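Local atomic coordinates of UL37 (Suid herpesvirus 1, PDB entry 4K70), a protein that is an inner tegument protein that probably takes part in controlling herpesvirus trafficking, represented here by its N-terminal half. Residues 200-205 with 232-237; 115-120 with 448-453; 382-387 with 399-404; 173-178 with 474-479. All blocks are in the same frame, centred on the assembly; numbering follows the deposited sequence.

Contact 1. Residues 200-205 with 232-237. With NA (sodium ion), chain N; NA (sodium ion), chain T.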
loop_
_atom_site.group_PDB
_atom_site.type_symbol
_atom_site.label_atom_id
_atom_site.label_comp_id
_atom_site.label_asym_id
_atom_site.label_seq_id
_atom_site.Cartn_x
_atom_site.Cartn_y
_atom_site.Cartn_z
ATOM N N GLN A 200 8.728 -4.173 21.456
ATOM C CA GLN A 200 8.277 -4.959 22.610
ATOM C C GLN A 200 9.350 -5.940 23.068
ATOM O O GLN A 200 9.569 -6.119 24.262
ATOM C CB GLN A 200 6.994 -5.728 22.279
ATOM C CG GLN A 200 5.796 -4.837 21.960
ATOM C CD GLN A 200 5.428 -3.933 23.117
ATOM O OE1 GLN A 200 6.183 -3.036 23.486
ATOM N NE2 GLN A 200 4.262 -4.170 23.703
ATOM N N MET A 201 10.006 -6.594 22.115
ATOM C CA MET A 201 11.092 -7.504 22.451
ATOM C C MET A 201 12.199 -6.792 23.236
ATOM O O MET A 201 12.839 -7.381 24.102
ATOM C CB MET A 201 11.673 -8.133 21.190
ATOM C CG MET A 201 12.847 -9.062 21.447
ATOM S SD MET A 201 13.478 -9.831 19.934
ATOM C CE MET A 201 14.202 -8.428 19.074
ATOM N N GLN A 202 12.412 -5.520 22.929
ATOM C CA GLN A 202 13.499 -4.750 23.530
ATOM C C GLN A 202 13.007 -3.859 24.667
ATOM O O GLN A 202 13.742 -2.999 25.165
ATOM C CB GLN A 202 14.203 -3.924 22.448
ATOM C CG GLN A 202 14.789 -4.818 21.372
ATOM C CD GLN A 202 15.500 -4.081 20.246
ATOM O OE1 GLN A 202 15.299 -2.886 20.023
ATOM N NE2 GLN A 202 16.326 -4.813 19.512
ATOM N N ASN A 203 11.760 -4.075 25.074
ATOM C CA ASN A 203 11.152 -3.279 26.126
ATOM C C ASN A 203 11.485 -3.836 27.515
ATOM O O ASN A 203 10.899 -4.834 27.961
ATOM C CB ASN A 203 9.640 -3.197 25.906
ATOM C CG ASN A 203 8.960 -2.260 26.879
ATOM O OD1 ASN A 203 9.543 -1.867 27.887
ATOM N ND2 ASN A 203 7.710 -1.912 26.591
ATOM N N GLU A 204 12.410 -3.159 28.196
ATOM C CA GLU A 204 12.974 -3.619 29.462
ATOM C C GLU A 204 11.963 -3.611 30.590
ATOM O O GLU A 204 12.229 -4.142 31.668
ATOM C CB GLU A 204 14.174 -2.750 29.864
ATOM C CG GLU A 204 15.359 -2.816 28.914
ATOM C CD GLU A 204 16.155 -4.105 29.042
ATOM O OE1 GLU A 204 15.872 -4.908 29.962
ATOM O OE2 GLU A 204 17.069 -4.319 28.217
ATOM N N GLY A 205 10.813 -2.992 30.348
ATOM C CA GLY A 205 9.746 -2.947 31.330
ATOM C C GLY A 205 8.780 -4.107 31.164
ATOM O O GLY A 205 7.783 -4.214 31.872
ATOM N N ARG A 232 18.621 -13.781 17.516
ATOM C CA ARG A 232 19.011 -15.006 18.202
ATOM C C ARG A 232 19.485 -14.728 19.635
ATOM O O ARG A 232 19.048 -15.393 20.577
ATOM C CB ARG A 232 20.089 -15.725 17.389
ATOM C CG ARG A 232 20.503 -17.064 17.934
ATOM C CD ARG A 232 21.479 -17.754 16.982
ATOM N NE ARG A 232 20.833 -18.823 16.224
ATOM C CZ ARG A 232 20.965 -20.119 16.498
ATOM N NH1 ARG A 232 21.732 -20.517 17.508
ATOM N NH2 ARG A 232 20.343 -21.020 15.752
ATOM N N GLU A 233 20.357 -13.733 19.796
ATOM C CA GLU A 233 20.869 -13.350 21.112
ATOM C C GLU A 233 19.772 -12.795 22.005
ATOM O O GLU A 233 19.777 -12.985 23.223
ATOM C CB GLU A 233 21.940 -12.265 20.987
ATOM C CG GLU A 233 23.140 -12.639 20.153
ATOM C CD GLU A 233 24.042 -11.444 19.922
ATOM O OE1 GLU A 233 24.881 -11.490 18.994
ATOM O OE2 GLU A 233 23.898 -10.453 20.671
ATOM N N GLN A 234 18.845 -12.069 21.410
ATOM C CA GLN A 234 17.829 -11.418 22.215
ATOM C C GLN A 234 16.782 -12.412 22.693
ATOM O O GLN A 234 16.288 -12.298 23.807
ATOM C CB GLN A 234 17.191 -10.259 21.461
ATOM C CG GLN A 234 17.959 -8.965 21.599
ATOM C CD GLN A 234 17.400 -7.877 20.713
ATOM O OE1 GLN A 234 17.023 -6.811 21.186
ATOM N NE2 GLN A 234 17.344 -8.144 19.414
ATOM N N PHE A 235 16.446 -13.391 21.864
ATOM C CA PHE A 235 15.572 -14.450 22.350
ATOM C C PHE A 235 16.225 -15.251 23.476
ATOM O O PHE A 235 15.594 -15.526 24.500
ATOM C CB PHE A 235 15.141 -15.400 21.244
ATOM C CG PHE A 235 14.390 -16.593 21.762
ATOM C CD1 PHE A 235 13.063 -16.479 22.131
ATOM C CD2 PHE A 235 15.023 -17.819 21.911
ATOM C CE1 PHE A 235 12.370 -17.576 22.629
ATOM C CE2 PHE A 235 14.339 -18.913 22.407
ATOM C CZ PHE A 235 13.010 -18.792 22.763
ATOM N N ALA A 236 17.485 -15.631 23.280
ATOM C CA ALA A 236 18.205 -16.449 24.252
ATOM C C ALA A 236 18.284 -15.792 25.630
ATOM O O ALA A 236 18.062 -16.439 26.649
ATOM C CB ALA A 236 19.598 -16.788 23.732
ATOM N N GLU A 237 18.577 -14.498 25.653
ATOM C CA GLU A 237 18.690 -13.764 26.901
ATOM C C GLU A 237 17.351 -13.761 27.635
ATOM O O GLU A 237 17.289 -13.913 28.862
ATOM C CB GLU A 237 19.139 -12.325 26.618
ATOM C CG GLU A 237 18.983 -11.378 27.799
ATOM C CD GLU A 237 19.383 -9.951 27.456
ATOM O OE1 GLU A 237 20.383 -9.773 26.731
ATOM O OE2 GLU A 237 18.696 -9.008 27.910
HETATM NA NA NA N . 13.778 -5.606 32.672
HETATM NA NA NA T . 3.751 -5.224 25.603
HETATM O O HOH W 1 16.031 -7.709 23.686
HETATM O O HOH W 2 2.134 -4.056 27.061
#
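Met201 and Gln202 sit at the C-terminal end of helix 191-201, and both meet one residue of helix 229-240, Gln234. Gln202 has already left helical geometry; its chain runs extended beyond CG and brings NE2 to Gln234 OE1 at 2.7 Å. The donor lies in the carbonyl plane of Gln234, on a lone pair, with a C=O...N angle of 119°. The bond is bent, 138° at the hydrogen, and OE1 lies somewhat out of the Gln202 amide plane. A water uses the same OE1, donating to it at 2.8 Å and to the carbonyl of Met201, water oxygen to O, at 3.2 Å, so this one oxygen receives two hydrogens. Gln234 NE2 donates to Thr230 O one turn back on its own helix, which is consistent with the modelled orientation of the amide.

Met201 crosses the Gln234 chain at about a right angle. Its chain is straight through chi1 and chi2 and bends only at chi3, leaving SD 4.0 Å from Gln234 CB and bringing the methyl CE to 3.2 Å from Gln234 NE2, a close approach. Arg211 of the intervening helix 208-223 also reaches Met201 O. Past the helix end, Asn203 OD1 accepts from Gly205 N in an Asx turn. The whole is a helix C-terminus tied, partly through water, to a later helix of an all-helical fold.

Contact 2. Residues 115-120 with 448-453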
loop_
_atom_site.group_PDB
_atom_site.type_symbol
_atom_site.label_atom_id
_atom_site.label_comp_id
_atom_site.label_asym_id
_atom_site.label_seq_id
_atom_site.Cartn_x
_atom_site.Cartn_y
_atom_site.Cartn_z
ATOM N N SER A 115 5.699 26.094 -22.748
ATOM C CA SER A 115 5.432 26.353 -21.339
ATOM C C SER A 115 4.035 25.988 -20.839
ATOM O O SER A 115 3.645 26.425 -19.758
ATOM C CB SER A 115 5.674 27.837 -21.054
ATOM O OG SER A 115 4.651 28.588 -21.676
ATOM N N ALA A 116 3.276 25.210 -21.607
ATOM C CA ALA A 116 1.954 24.776 -21.154
ATOM C C ALA A 116 2.055 23.918 -19.885
ATOM O O ALA A 116 3.112 23.352 -19.595
ATOM C CB ALA A 116 1.227 24.019 -22.252
ATOM N N GLU A 117 0.959 23.845 -19.129
ATOM C CA GLU A 117 0.937 23.105 -17.870
ATOM C C GLU A 117 1.165 21.608 -18.087
ATOM O O GLU A 117 1.643 20.922 -17.193
ATOM C CB GLU A 117 -0.349 23.393 -17.074
ATOM C CG GLU A 117 -0.426 24.853 -16.613
ATOM C CD GLU A 117 -1.633 25.163 -15.730
ATOM O OE1 GLU A 117 -1.836 24.471 -14.717
ATOM O OE2 GLU A 117 -2.379 26.113 -16.045
ATOM N N PHE A 118 0.870 21.126 -19.291
ATOM C CA PHE A 118 1.228 19.754 -19.673
ATOM C C PHE A 118 2.284 19.685 -20.779
ATOM O O PHE A 118 2.423 18.663 -21.471
ATOM C CB PHE A 118 -0.017 18.952 -20.031
ATOM C CG PHE A 118 -0.886 18.653 -18.840
ATOM C CD1 PHE A 118 -0.583 17.596 -17.994
ATOM C CD2 PHE A 118 -1.986 19.447 -18.551
ATOM C CE1 PHE A 118 -1.379 17.323 -16.876
ATOM C CE2 PHE A 118 -2.784 19.183 -17.448
ATOM C CZ PHE A 118 -2.482 18.121 -16.610
ATOM N N GLY A 119 3.044 20.769 -20.900
ATOM C CA GLY A 119 4.108 20.893 -21.876
ATOM C C GLY A 119 5.404 20.257 -21.405
ATOM O O GLY A 119 5.474 19.710 -20.300
ATOM N N PRO A 120 6.436 20.307 -22.255
ATOM C CA PRO A 120 7.726 19.661 -22.009
ATOM C C PRO A 120 8.491 20.284 -20.857
ATOM O O PRO A 120 9.070 19.545 -20.073
ATOM C CB PRO A 120 8.485 19.851 -23.340
ATOM C CG PRO A 120 7.770 20.979 -24.042
ATOM C CD PRO A 120 6.333 20.831 -23.629
ATOM N N LEU A 448 -7.877 22.152 -19.057
ATOM C CA LEU A 448 -8.865 23.033 -19.674
ATOM C C LEU A 448 -8.392 24.484 -19.789
ATOM O O LEU A 448 -8.846 25.212 -20.671
ATOM C CB LEU A 448 -10.191 22.967 -18.921
ATOM C CG LEU A 448 -10.978 21.675 -19.110
ATOM C CD1 LEU A 448 -12.292 21.745 -18.342
ATOM C CD2 LEU A 448 -11.216 21.423 -20.596
ATOM N N ARG A 449 -7.498 24.907 -18.898
ATOM C CA ARG A 449 -6.886 26.227 -19.021
ATOM C C ARG A 449 -6.048 26.297 -20.296
ATOM O O ARG A 449 -6.006 27.323 -20.976
ATOM C CB ARG A 449 -6.015 26.558 -17.804
ATOM C CG ARG A 449 -6.801 26.837 -16.502
ATOM C CD ARG A 449 -5.907 27.506 -15.464
ATOM N NE ARG A 449 -4.850 26.619 -14.966
ATOM C CZ ARG A 449 -4.992 25.807 -13.924
ATOM N NH1 ARG A 449 -6.146 25.759 -13.271
ATOM N NH2 ARG A 449 -3.987 25.040 -13.530
ATOM N N GLU A 450 -5.376 25.200 -20.626
ATOM C CA GLU A 450 -4.579 25.168 -21.847
ATOM C C GLU A 450 -5.486 25.093 -23.069
ATOM O O GLU A 450 -5.193 25.695 -24.108
ATOM C CB GLU A 450 -3.578 24.008 -21.828
ATOM C CG GLU A 450 -2.578 24.098 -20.692
ATOM C CD GLU A 450 -1.834 25.425 -20.666
ATOM O OE1 GLU A 450 -2.038 26.264 -21.579
ATOM O OE2 GLU A 450 -1.030 25.628 -19.728
ATOM N N VAL A 451 -6.588 24.360 -22.938
ATOM C CA VAL A 451 -7.577 24.299 -24.002
ATOM C C VAL A 451 -8.180 25.687 -24.234
ATOM O O VAL A 451 -8.308 26.134 -25.374
ATOM C CB VAL A 451 -8.683 23.294 -23.692
ATOM C CG1 VAL A 451 -9.781 23.377 -24.738
ATOM C CG2 VAL A 451 -8.111 21.881 -23.639
ATOM N N ALA A 452 -8.526 26.372 -23.148
ATOM C CA ALA A 452 -9.090 27.716 -23.246
ATOM C C ALA A 452 -8.093 28.715 -23.834
ATOM O O ALA A 452 -8.491 29.658 -24.514
ATOM C CB ALA A 452 -9.590 28.189 -21.896
ATOM N N ALA A 453 -6.802 28.508 -23.585
ATOM C CA ALA A 453 -5.770 29.361 -24.177
ATOM C C ALA A 453 -5.681 29.158 -25.687
ATOM O O ALA A 453 -5.540 30.114 -26.448
ATOM C CB ALA A 453 -4.419 29.101 -23.532
HETATM O O HOH W 3 -1.789 28.221 -18.000
#
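The carboxylate of Glu117 and the guanidinium of Arg449 are nearly coplanar, 16° between planes, and meet edge to edge, although the two chains cross at about a right angle. Glu117 belongs to a type I beta turn, Ala116 to Gly119, just before helix 120-137; Arg449 comes from helix 438-458, far away in sequence. The grip is side-on: Arg449 NH2 reaches Glu117 OE1 at a short 2.5 Å, and Arg449 NE reaches Glu117 OE2 at 2.7 Å. Both oxygens use their syn lone pairs, the ideal layout for a two-pronged salt bridge, and two bonds in one plane restrict rotation of both groups. In the arginine, the bend at chi3 brings NE and NH2 to the carboxylate.

Glu450, next on the helix, is set quite differently. Its carboxylate stands 82° from that of Glu117, and the two OE2 atoms are 4.0 Å apart. A water donates to both, and the nearby arginines would be expected to ease the pairing of like charges: Arg449 on Glu117, and Arg113 in a salt bridge with Glu450 OE1. The bend of Glu450 at chi2 brings its carboxylate up to the turn, where its CD touches Ala116 CB at 3.7 Å. From there OE2 accepts the backbone N-H of Glu117: N to OE2 is 2.7 Å, the donor lying 43° out of the carboxylate plane.

Contact 3. Residues 382-387 with 399-404. With NA (sodium ion), chain F; CA (calcium ion), chain D.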
loop_
_atom_site.group_PDB
_atom_site.type_symbol
_atom_site.label_atom_id
_atom_site.label_comp_id
_atom_site.label_asym_id
_atom_site.label_seq_id
_atom_site.Cartn_x
_atom_site.Cartn_y
_atom_site.Cartn_z
ATOM N N HIS A 382 -4.356 -6.472 9.194
ATOM C CA HIS A 382 -3.065 -7.030 8.754
ATOM C C HIS A 382 -3.035 -7.311 7.260
ATOM O O HIS A 382 -2.022 -7.078 6.584
ATOM C CB HIS A 382 -2.707 -8.292 9.542
ATOM C CG HIS A 382 -2.125 -8.009 10.889
ATOM N ND1 HIS A 382 -0.909 -7.380 11.054
ATOM C CD2 HIS A 382 -2.589 -8.258 12.140
ATOM C CE1 HIS A 382 -0.648 -7.255 12.344
ATOM N NE2 HIS A 382 -1.648 -7.789 13.023
ATOM N N ARG A 383 -4.152 -7.822 6.753
ATOM C CA ARG A 383 -4.325 -8.051 5.326
ATOM C C ARG A 383 -4.206 -6.775 4.494
ATOM O O ARG A 383 -3.599 -6.784 3.432
ATOM C CB ARG A 383 -5.694 -8.664 5.060
ATOM C CG ARG A 383 -5.787 -10.119 5.388
ATOM C CD ARG A 383 -6.841 -10.745 4.509
ATOM N NE ARG A 383 -8.181 -10.741 5.077
ATOM C CZ ARG A 383 -9.293 -10.639 4.347
ATOM N NH1 ARG A 383 -9.215 -10.493 3.025
ATOM N NH2 ARG A 383 -10.483 -10.671 4.931
ATOM N N LEU A 384 -4.832 -5.702 4.958
ATOM C CA LEU A 384 -4.841 -4.439 4.228
ATOM C C LEU A 384 -3.531 -3.678 4.305
ATOM O O LEU A 384 -3.227 -2.875 3.421
ATOM C CB LEU A 384 -5.942 -3.511 4.764
ATOM C CG LEU A 384 -7.391 -3.922 4.516
ATOM C CD1 LEU A 384 -8.319 -3.220 5.489
ATOM C CD2 LEU A 384 -7.786 -3.614 3.088
ATOM N N LEU A 385 -2.780 -3.882 5.381
ATOM C CA LEU A 385 -1.664 -2.992 5.686
ATOM C C LEU A 385 -0.597 -2.934 4.586
ATOM O O LEU A 385 -0.067 -1.857 4.298
ATOM C CB LEU A 385 -1.029 -3.348 7.032
ATOM C CG LEU A 385 0.191 -2.514 7.427
ATOM C CD1 LEU A 385 -0.122 -1.022 7.457
ATOM C CD2 LEU A 385 0.773 -2.985 8.755
ATOM N N ASP A 386 -0.286 -4.068 3.961
ATOM C CA ASP A 386 0.765 -4.066 2.932
ATOM C C ASP A 386 0.381 -3.236 1.717
ATOM O O ASP A 386 1.245 -2.776 0.973
ATOM C CB ASP A 386 1.193 -5.501 2.512
ATOM C CG ASP A 386 0.154 -6.206 1.636
ATOM O OD1 ASP A 386 -0.774 -6.841 2.191
ATOM O OD2 ASP A 386 0.270 -6.134 0.390
ATOM N N ASP A 387 -0.913 -3.014 1.528
ATOM C CA ASP A 387 -1.382 -2.334 0.338
ATOM C C ASP A 387 -1.619 -0.858 0.611
ATOM O O ASP A 387 -1.838 -0.085 -0.316
ATOM C CB ASP A 387 -2.684 -2.955 -0.126
ATOM C CG ASP A 387 -2.533 -4.420 -0.440
ATOM O OD1 ASP A 387 -1.878 -4.726 -1.461
ATOM O OD2 ASP A 387 -3.061 -5.244 0.330
ATOM N N THR A 399 -11.439 -2.471 -1.455
ATOM C CA THR A 399 -12.730 -2.950 -1.939
ATOM C C THR A 399 -12.784 -4.482 -1.974
ATOM O O THR A 399 -13.754 -5.093 -1.523
ATOM C CB THR A 399 -13.022 -2.340 -3.327
ATOM O OG1 THR A 399 -13.127 -0.919 -3.184
ATOM C CG2 THR A 399 -14.320 -2.869 -3.928
ATOM N N ASP A 400 -11.725 -5.094 -2.496
ATOM C CA ASP A 400 -11.599 -6.548 -2.506
ATOM C C ASP A 400 -11.743 -7.161 -1.114
ATOM O O ASP A 400 -12.472 -8.122 -0.930
ATOM C CB ASP A 400 -10.251 -6.961 -3.094
ATOM C CG ASP A 400 -10.276 -7.053 -4.620
ATOM O OD1 ASP A 400 -11.354 -6.825 -5.214
ATOM O OD2 ASP A 400 -9.219 -7.381 -5.217
ATOM N N VAL A 401 -11.027 -6.606 -0.143
ATOM C CA VAL A 401 -11.111 -7.076 1.227
ATOM C C VAL A 401 -12.507 -6.821 1.813
ATOM O O VAL A 401 -13.091 -7.706 2.435
ATOM C CB VAL A 401 -10.025 -6.417 2.109
ATOM C CG1 VAL A 401 -10.334 -6.621 3.585
ATOM C CG2 VAL A 401 -8.627 -6.961 1.755
ATOM N N ALA A 402 -13.039 -5.620 1.587
ATOM C CA ALA A 402 -14.350 -5.230 2.113
ATOM C C ALA A 402 -15.477 -6.149 1.640
ATOM O O ALA A 402 -16.417 -6.435 2.391
ATOM C CB ALA A 402 -14.657 -3.797 1.736
ATOM N N ASP A 403 -15.375 -6.601 0.392
ATOM C CA ASP A 403 -16.352 -7.523 -0.191
ATOM C C ASP A 403 -16.386 -8.895 0.481
ATOM O O ASP A 403 -17.343 -9.636 0.293
ATOM C CB ASP A 403 -16.092 -7.735 -1.692
ATOM C CG ASP A 403 -16.435 -6.512 -2.534
ATOM O OD1 ASP A 403 -17.243 -5.685 -2.070
ATOM O OD2 ASP A 403 -15.900 -6.385 -3.667
ATOM N N THR A 404 -15.344 -9.257 1.226
ATOM C CA THR A 404 -15.309 -10.589 1.845
ATOM C C THR A 404 -15.877 -10.575 3.258
ATOM O O THR A 404 -16.088 -11.627 3.851
ATOM C CB THR A 404 -13.883 -11.169 1.938
ATOM O OG1 THR A 404 -13.101 -10.391 2.862
ATOM C CG2 THR A 404 -13.196 -11.182 0.558
HETATM NA NA NA F . -0.343 -7.641 4.836
HETATM CA CA CA D . -2.880 -7.343 1.217
HETATM O O HOH W 4 -5.154 -7.561 0.437
#
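One face of the Arg383 guanidinium carries a methyl of Val401: CG1 lies 3.9 Å above the plane, displaced toward the rim. At the edge, in the plane, is Thr404 OG1, which takes a weak hydrogen bond from Arg383 NH2, straight at 173° but long at 3.3 Å. The threonine hydroxyl is committed elsewhere, because it donates to Val401 O at 2.7 Å, in the carbonyl plane and on a lone pair. With chi1 at 67°, OG1 sits between the backbone N and the carbonyl carbon and turns back to Val401 O, three residues earlier, which also accepts Thr404 N. The arginine therefore meets a hydroxyl already fixed in direction.

Next to the guanidinium, Val401 also touches Leu384, CG2 to CD2 at 3.7 Å. Leu384 also packs on Tyr394 and Tyr398 of helix 392-402 and on Val427 and Met431 of helix 422-431, so the pair is part of a wider apolar contact.

The 382-387 segment also binds metals. Calcium is held by Arg383 O at 2.4 Å, Asp386 OD1 at 2.4 Å, Asp387 OD2 at 2.3 Å and a water. Arg383 thus serves the ion through its backbone alone, while its side chain reaches the next helix. Asp386 OD1 is shared, binding a sodium ion 2.8 Å away that His382 O also holds. The arrangement is one of two consecutive helices in contact, with a calcium site of carbonyl and carboxylate oxygens toward the C-terminal part of the first.

Contact 4. Residues 173-178 with 474-479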
loop_
_atom_site.group_PDB
_atom_site.type_symbol
_atom_site.label_atom_id
_atom_site.label_comp_id
_atom_site.label_asym_id
_atom_site.label_seq_id
_atom_site.Cartn_x
_atom_site.Cartn_y
_atom_site.Cartn_z
ATOM N N ASP A 173 -3.436 11.422 -11.556
ATOM C CA ASP A 173 -4.195 10.410 -12.268
ATOM C C ASP A 173 -3.348 9.676 -13.329
ATOM O O ASP A 173 -3.854 8.798 -14.008
ATOM C CB ASP A 173 -5.419 11.034 -12.938
ATOM C CG ASP A 173 -6.368 9.993 -13.534
ATOM O OD1 ASP A 173 -6.819 9.104 -12.788
ATOM O OD2 ASP A 173 -6.658 10.063 -14.751
ATOM N N MET A 174 -2.081 10.039 -13.498
ATOM C CA MET A 174 -1.285 9.393 -14.554
ATOM C C MET A 174 -0.908 7.977 -14.123
ATOM O O MET A 174 -0.583 7.742 -12.960
ATOM C CB MET A 174 -0.041 10.198 -14.909
ATOM C CG MET A 174 -0.344 11.640 -15.368
ATOM S SD MET A 174 1.107 12.387 -16.087
ATOM C CE MET A 174 0.409 13.925 -16.726
ATOM N N ASP A 175 -0.945 7.037 -15.060
ATOM C CA ASP A 175 -0.742 5.626 -14.721
ATOM C C ASP A 175 0.576 5.347 -14.003
ATOM O O ASP A 175 0.607 4.592 -13.028
ATOM C CB ASP A 175 -0.889 4.731 -15.956
ATOM C CG ASP A 175 -2.305 4.737 -16.513
ATOM O OD1 ASP A 175 -3.234 5.114 -15.773
ATOM O OD2 ASP A 175 -2.494 4.370 -17.691
ATOM N N PHE A 176 1.671 5.932 -14.476
ATOM C CA PHE A 176 2.955 5.663 -13.829
ATOM C C PHE A 176 2.989 6.110 -12.356
ATOM O O PHE A 176 3.682 5.513 -11.528
ATOM C CB PHE A 176 4.134 6.237 -14.631
ATOM C CG PHE A 176 4.242 7.732 -14.577
ATOM C CD1 PHE A 176 3.566 8.527 -15.494
ATOM C CD2 PHE A 176 5.048 8.344 -13.631
ATOM C CE1 PHE A 176 3.676 9.908 -15.455
ATOM C CE2 PHE A 176 5.159 9.731 -13.582
ATOM C CZ PHE A 176 4.472 10.513 -14.498
ATOM N N VAL A 177 2.233 7.150 -12.021
ATOM C CA VAL A 177 2.169 7.581 -10.632
ATOM C C VAL A 177 1.422 6.575 -9.761
ATOM O O VAL A 177 1.870 6.230 -8.670
ATOM C CB VAL A 177 1.508 8.960 -10.480
ATOM C CG1 VAL A 177 1.160 9.201 -9.017
ATOM C CG2 VAL A 177 2.440 10.059 -11.022
ATOM N N GLN A 178 0.271 6.129 -10.239
ATOM C CA GLN A 178 -0.543 5.166 -9.501
ATOM C C GLN A 178 0.166 3.809 -9.381
ATOM O O GLN A 178 0.056 3.128 -8.353
ATOM C CB GLN A 178 -1.920 5.033 -10.159
ATOM C CG GLN A 178 -2.700 6.338 -10.097
ATOM C CD GLN A 178 -2.956 6.739 -8.659
ATOM O OE1 GLN A 178 -3.165 5.874 -7.815
ATOM N NE2 GLN A 178 -2.926 8.037 -8.371
ATOM N N ALA A 474 -13.659 12.570 -17.967
ATOM C CA ALA A 474 -14.846 12.167 -17.225
ATOM C C ALA A 474 -14.913 10.649 -17.136
ATOM O O ALA A 474 -15.239 10.090 -16.092
ATOM C CB ALA A 474 -16.094 12.719 -17.884
ATOM N N PHE A 475 -14.584 9.983 -18.238
ATOM C CA PHE A 475 -14.546 8.531 -18.248
ATOM C C PHE A 475 -13.512 8.032 -17.249
ATOM O O PHE A 475 -13.783 7.126 -16.465
ATOM C CB PHE A 475 -14.225 8.012 -19.642
ATOM C CG PHE A 475 -13.930 6.548 -19.682
ATOM C CD1 PHE A 475 -14.943 5.619 -19.519
ATOM C CD2 PHE A 475 -12.634 6.096 -19.885
ATOM C CE1 PHE A 475 -14.672 4.264 -19.554
ATOM C CE2 PHE A 475 -12.355 4.748 -19.921
ATOM C CZ PHE A 475 -13.376 3.828 -19.755
ATOM N N ARG A 476 -12.331 8.641 -17.267
ATOM C CA ARG A 476 -11.278 8.248 -16.338
ATOM C C ARG A 476 -11.676 8.489 -14.880
ATOM O O ARG A 476 -11.457 7.630 -14.029
ATOM C CB ARG A 476 -9.947 8.930 -16.686
ATOM C CG ARG A 476 -9.256 8.285 -17.885
ATOM C CD ARG A 476 -7.844 8.797 -18.110
ATOM N NE ARG A 476 -6.909 8.429 -17.046
ATOM C CZ ARG A 476 -6.072 7.399 -17.107
ATOM N NH1 ARG A 476 -6.066 6.616 -18.176
ATOM N NH2 ARG A 476 -5.247 7.144 -16.095
ATOM N N ALA A 477 -12.270 9.648 -14.605
ATOM C CA ALA A 477 -12.709 10.002 -13.253
ATOM C C ALA A 477 -13.745 9.025 -12.685
ATOM O O ALA A 477 -13.662 8.628 -11.520
ATOM C CB ALA A 477 -13.259 11.424 -13.229
ATOM N N GLN A 478 -14.722 8.656 -13.508
ATOM C CA GLN A 478 -15.792 7.749 -13.089
ATOM C C GLN A 478 -15.293 6.314 -13.036
ATOM O O GLN A 478 -15.427 5.631 -12.019
ATOM C CB GLN A 478 -16.990 7.852 -14.047
ATOM C CG GLN A 478 -17.972 6.683 -13.972
ATOM C CD GLN A 478 -17.717 5.625 -15.040
ATOM O OE1 GLN A 478 -17.361 5.946 -16.178
ATOM N NE2 GLN A 478 -17.900 4.355 -14.676
ATOM N N SER A 479 -14.709 5.875 -14.143
ATOM C CA SER A 479 -14.256 4.499 -14.296
ATOM C C SER A 479 -13.149 4.099 -13.316
ATOM O O SER A 479 -12.970 2.918 -13.026
ATOM C CB SER A 479 -13.784 4.281 -15.734
ATOM O OG SER A 479 -13.061 3.073 -15.846
#
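A single buried arginine, Arg476 of helix 464-481, holds two aspartates and a backbone carbonyl at once, and one nitrogen, NH2, bonds to both Asp173 and Asp175. On one side NE and NH2 take Asp173 side-on: NE reaches the carboxylate OD2 at 2.8 Å along a straight bond (173°), while NH2 reaches Asp173 O at 3.0 Å, nearly along the C=O axis. This is possible because Asp173 places CG anti to its own N (chi1 -172°), beside the carbonyl carbon, and so presents carboxylate and carbonyl together. NH2 then gives its other hydrogen to Asp175 OD1 at 2.9 Å. That oxygen lies in the guanidinium plane, but NH2 meets it from above the carboxylate plane. Neither carboxylate is coplanar with the guanidinium; Asp173 is turned 73° from it, Asp175 less.

Asp173 has further partners. Its OD2 also accepts from Trp78 NE1, and its OD1 from Arg480 and Trp481, so two arginines share this acid; that positive surround should favour its ionised form. Asp175 stands in the first turn of helix 175-188, right after Met174 at the N-cap, where the helix end would also tend to stabilise a negative charge. Asp179, a calcium-binding residue with no calcium bound here, lies one turn on. The result is a buried salt-bridge network tying the start of one helix to a much later helix of an all-helical fold.

In the fold
Contacts 2 and 4 lie on the same side of the centre of this elongated helical molecule, their centres 19 Å apart, and they touch where Phe118 CE1 packs on Met174 CE at 3.8 Å. Their later halves come from the consecutive helices 438-458 and 464-481, and in sequence the two contacts interleave: 115-120, 173-178, 448-453, 474-479. The last helices of the model thus return to the early part of the chain. Contacts 1 and 3 are formed in series within that long excursion, each between parts near in sequence. Contact 3 lies 21 Å from contact 4 between centres; contact 1 is on the opposite side of the chain's centre from contact 2, their centres about 59 Å apart.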